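Local coordinates for glycosyl hydrolases family 2, sugar binding domain protein (Bacteroides uniformis str. 3978 T3 ii, PDB 6D1P) that probably hydrolyses O-glycosidic bonds as a family 2 glycoside hydrolase, acting as a beta-glucuronidase of a human gut bacterium, at residues A78-P81 and D82-Y85; N84-Q87 and G88-W91. All coordinates share one frame; numbering follows the deposited sequence.

Interaction 1: residues A78-P81 and D82-Y85. With K (potassium ion), chain J.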
loop_
_atom_site.group_PDB
_atom_site.type_symbol
_atom_site.label_atom_id
_atom_site.label_comp_id
_atom_site.label_asym_id
_atom_site.label_seq_id
_atom_site.Cartn_x
_atom_site.Cartn_y
_atom_site.Cartn_z
ATOM N N ALA A 78 6.793 8.833 -1.225
ATOM C CA ALA A 78 7.224 9.496 -2.455
ATOM C C ALA A 78 8.693 9.218 -2.727
ATOM O O ALA A 78 9.078 8.989 -3.874
ATOM C CB ALA A 78 6.964 11.010 -2.398
ATOM N N VAL A 79 9.525 9.211 -1.683
ATOM C CA VAL A 79 10.960 9.031 -1.852
ATOM C C VAL A 79 11.456 7.708 -1.293
ATOM O O VAL A 79 12.666 7.452 -1.334
ATOM C CB VAL A 79 11.757 10.204 -1.241
ATOM C CG1 VAL A 79 11.418 11.547 -1.954
ATOM C CG2 VAL A 79 11.521 10.299 0.263
ATOM N N ASP A 80 10.577 6.858 -0.784
ATOM C CA ASP A 80 10.979 5.502 -0.433
ATOM C C ASP A 80 11.563 4.829 -1.668
ATOM O O ASP A 80 10.851 4.675 -2.665
ATOM C CB ASP A 80 9.785 4.713 0.072
ATOM C CG ASP A 80 10.160 3.321 0.590
ATOM O OD1 ASP A 80 10.973 2.585 -0.039
ATOM O OD2 ASP A 80 9.615 2.975 1.652
ATOM N N PRO A 81 12.828 4.404 -1.649
ATOM C CA PRO A 81 13.452 3.901 -2.886
ATOM C C PRO A 81 12.884 2.582 -3.385
ATOM O O PRO A 81 13.197 2.192 -4.517
ATOM C CB PRO A 81 14.924 3.747 -2.489
ATOM C CG PRO A 81 14.846 3.434 -1.022
ATOM C CD PRO A 81 13.719 4.269 -0.486
ATOM N N ASP A 82 12.072 1.876 -2.598
ATOM C CA ASP A 82 11.682 0.523 -2.968
ATOM C C ASP A 82 10.214 0.371 -3.350
ATOM O O ASP A 82 9.797 -0.747 -3.660
ATOM C CB ASP A 82 12.036 -0.462 -1.831
ATOM C CG ASP A 82 13.547 -0.535 -1.567
ATOM O OD1 ASP A 82 13.990 -0.294 -0.420
ATOM O OD2 ASP A 82 14.303 -0.806 -2.525
ATOM N N VAL A 83 9.419 1.437 -3.363
ATOM C CA VAL A 83 8.001 1.297 -3.663
ATOM C C VAL A 83 7.565 2.370 -4.649
ATOM O O VAL A 83 8.161 3.447 -4.735
ATOM C CB VAL A 83 7.137 1.370 -2.390
ATOM C CG1 VAL A 83 7.452 0.212 -1.457
ATOM C CG2 VAL A 83 7.398 2.664 -1.695
ATOM N N ASN A 84 6.516 2.067 -5.407
ATOM C CA ASN A 84 5.833 3.120 -6.131
ATOM C C ASN A 84 5.006 3.934 -5.150
ATOM O O ASN A 84 4.289 3.369 -4.324
ATOM C CB ASN A 84 4.922 2.539 -7.203
ATOM C CG ASN A 84 5.654 1.648 -8.174
ATOM O OD1 ASN A 84 6.748 1.979 -8.661
ATOM N ND2 ASN A 84 5.039 0.498 -8.480
ATOM N N TYR A 85 5.066 5.258 -5.265
ATOM C CA TYR A 85 4.294 6.084 -4.352
ATOM C C TYR A 85 2.814 5.774 -4.521
ATOM O O TYR A 85 2.355 5.442 -5.616
ATOM C CB TYR A 85 4.598 7.579 -4.565
ATOM C CG TYR A 85 3.863 8.310 -5.684
ATOM C CD1 TYR A 85 2.863 9.225 -5.390
ATOM C CD2 TYR A 85 4.208 8.129 -7.018
ATOM C CE1 TYR A 85 2.212 9.927 -6.377
ATOM C CE2 TYR A 85 3.556 8.823 -8.031
ATOM C CZ TYR A 85 2.561 9.734 -7.697
ATOM O OH TYR A 85 1.895 10.447 -8.667
HETATM K K K J . 8.963 6.073 -4.268
HETATM O O HOH W 1 7.226 6.494 -6.494
#

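Interaction 2: residues N84-Q87 and G88-W91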
loop_
_atom_site.group_PDB
_atom_site.type_symbol
_atom_site.label_atom_id
_atom_site.label_comp_id
_atom_site.label_asym_id
_atom_site.label_seq_id
_atom_site.Cartn_x
_atom_site.Cartn_y
_atom_site.Cartn_z
ATOM N N ASN A 84 6.516 2.067 -5.407
ATOM C CA ASN A 84 5.833 3.120 -6.131
ATOM C C ASN A 84 5.006 3.934 -5.150
ATOM O O ASN A 84 4.289 3.369 -4.324
ATOM C CB ASN A 84 4.922 2.539 -7.203
ATOM C CG ASN A 84 5.654 1.648 -8.174
ATOM O OD1 ASN A 84 6.748 1.979 -8.661
ATOM N ND2 ASN A 84 5.039 0.498 -8.480
ATOM N N TYR A 85 5.066 5.258 -5.265
ATOM C CA TYR A 85 4.294 6.084 -4.352
ATOM C C TYR A 85 2.814 5.774 -4.521
ATOM O O TYR A 85 2.355 5.442 -5.616
ATOM C CB TYR A 85 4.598 7.579 -4.565
ATOM C CG TYR A 85 3.863 8.310 -5.684
ATOM C CD1 TYR A 85 2.863 9.225 -5.390
ATOM C CD2 TYR A 85 4.208 8.129 -7.018
ATOM C CE1 TYR A 85 2.212 9.927 -6.377
ATOM C CE2 TYR A 85 3.556 8.823 -8.031
ATOM C CZ TYR A 85 2.561 9.734 -7.697
ATOM O OH TYR A 85 1.895 10.447 -8.667
ATOM N N TYR A 86 2.080 5.837 -3.413
ATOM C CA TYR A 86 0.713 5.336 -3.375
ATOM C C TYR A 86 -0.214 6.214 -4.220
ATOM O O TYR A 86 -0.211 7.444 -4.088
ATOM C CB TYR A 86 0.228 5.266 -1.926
ATOM C CG TYR A 86 -1.220 4.884 -1.817
ATOM C CD1 TYR A 86 -1.618 3.544 -1.900
ATOM C CD2 TYR A 86 -2.198 5.850 -1.666
ATOM C CE1 TYR A 86 -2.950 3.181 -1.809
ATOM C CE2 TYR A 86 -3.533 5.506 -1.587
ATOM C CZ TYR A 86 -3.903 4.161 -1.646
ATOM O OH TYR A 86 -5.229 3.823 -1.572
ATOM N N GLN A 87 -1.000 5.588 -5.101
ATOM C CA GLN A 87 -1.936 6.310 -5.970
ATOM C C GLN A 87 -3.286 5.611 -5.884
ATOM O O GLN A 87 -3.517 4.592 -6.548
ATOM C CB GLN A 87 -1.436 6.382 -7.417
ATOM C CG GLN A 87 -0.205 7.207 -7.586
ATOM C CD GLN A 87 0.268 7.269 -9.029
ATOM O OE1 GLN A 87 0.756 6.277 -9.592
ATOM N NE2 GLN A 87 0.113 8.417 -9.633
ATOM N N GLY A 88 -4.179 6.170 -5.076
ATOM C CA GLY A 88 -5.420 5.512 -4.763
ATOM C C GLY A 88 -6.253 6.270 -3.752
ATOM O O GLY A 88 -6.005 7.436 -3.446
ATOM N N PRO A 89 -7.282 5.614 -3.227
ATOM C CA PRO A 89 -8.201 6.284 -2.303
ATOM C C PRO A 89 -7.768 6.172 -0.841
ATOM O O PRO A 89 -6.978 5.310 -0.448
ATOM C CB PRO A 89 -9.516 5.529 -2.553
ATOM C CG PRO A 89 -9.032 4.095 -2.822
ATOM C CD PRO A 89 -7.767 4.281 -3.645
ATOM N N GLY A 90 -8.308 7.084 -0.038
ATOM C CA GLY A 90 -8.117 7.082 1.401
ATOM C C GLY A 90 -9.195 7.941 2.015
ATOM O O GLY A 90 -9.835 8.738 1.323
ATOM N N TRP A 91 -9.398 7.775 3.323
ATOM C CA TRP A 91 -10.529 8.394 4.007
ATOM C C TRP A 91 -10.092 9.153 5.251
ATOM O O TRP A 91 -9.228 8.691 5.996
ATOM C CB TRP A 91 -11.562 7.341 4.432
ATOM C CG TRP A 91 -12.519 6.844 3.366
ATOM C CD1 TRP A 91 -12.350 5.761 2.541
ATOM C CD2 TRP A 91 -13.810 7.379 3.058
ATOM N NE1 TRP A 91 -13.453 5.598 1.736
ATOM C CE2 TRP A 91 -14.360 6.584 2.031
ATOM C CE3 TRP A 91 -14.554 8.460 3.547
ATOM C CZ2 TRP A 91 -15.611 6.840 1.483
ATOM C CZ3 TRP A 91 -15.799 8.710 3.001
ATOM C CH2 TRP A 91 -16.315 7.902 1.985
#

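Interaction 1: residues A78-P81 and D82-Y85
Asp-80 and Val-83 are the end residues of a type I beta turn, with Pro-81 and Asp-82 at its corners, and the loop that contains it wraps round a potassium ion. On the tight, inner side the backbone does the work: the carbonyl oxygens Ala-78 O, Asp-80 O and Val-83 O bind the ion, the first at 2.9 Å, and Asp-77 O and a water complete the ligands. That water also accepts the N-H of Tyr-85, 2.8 Å from Tyr-85 N, while Tyr-85 CB rests on Ala-78 CA at 3.9 Å. Proline suits the second turn position because its ring already fixes phi near -69°. With its CG anti to the backbone N (chi1 -174°), Asp-80 forms an Asx turn: OD1 takes the N-H of Asp-82, 2.9 Å from Asp-82 N, nearly straight and from the anti side. A short acidic side chain suits the first position for this reason. The outer side is looser. There exposed Val-83 lays CG2 against Asp-80 CB at 3.6 Å, and exposed Asp-82 turns its carboxylate to Arg-773 and Arg-774, whose salt bridges probably ease its closeness to Asp-80. With an alanine at Asp-80, the Asp-82 N-H would probably lose its acceptor and Val-83 CG2 part of its support. Neutral carbonyl oxygens and one water thus supply the potassium shell, while the carboxylates serve the turn and its outer salt bridges.

Interaction 2: residues N84-Q87 and G88-W91
Tyr-86 reaches forward along its own chain to Pro-89, and one hydrogen bond carries the contact. The phenol OH donates to Pro-89 O, 2.6 Å from Tyr-86 OH, approaching in the carbonyl plane on a lone pair, with a C=O...donor angle of 135°. The side chain can span this distance because CG stands anti to the backbone N (chi1 174°), which sends the long ring out beside residues 88 and 89. Tyrosine suits the place, joining a rigid spacer to a terminal donor.

Van der Waals packing accompanies the bond. One ring face lies against the backbone of Gly-88, with Tyr-86 CE2 3.6 Å from Gly-88 N, and Pro-89 CD comes to 3.3 Å from Tyr-86 OH. Glycine fits here because a side chain at this position would run into the phenol oxygen. Proline brings its CD methylene up to the hydroxyl and has no N-H of its own to satisfy.

The remaining polar ties lead outward. Asn-170 OD1 accepts the Gly-88 N-H, and Gln-87 gives its NE2 to Asp-180 while its OE1 receives Arg-172 of the same chain and also Gln-40 of the second subunit. Within 84-87, Gln-87 CG lies 3.7 Å above the ring plane of Tyr-85, toward the rim.

Because the phenol bonds to a main-chain carbonyl, this contact probably helps to hold the backbone course from Tyr-86 to Pro-89, where strand 89-96 begins.

From the N terminus, the chain leaves strand 65-67 in a long loop that ends at strand 89-96; interaction 1 lies in its last part and interaction 2 runs from its end into the strand. Interaction 1 comes first and closes a tight reversal, bringing 82-85 back almost antiparallel to 78-81. Interaction 2 follows and closes no such reversal. They neither nest nor cross but overlap in sequence, sharing Asn-84 and Tyr-85, with centres about 12 Å apart. Together they lead from a metal-bound turn, tied outward to the C-terminal part of the chain, to an inner strand of the six-stranded antiparallel sheet of the sugar-binding domain, while Asn-84 contacts the second subunit.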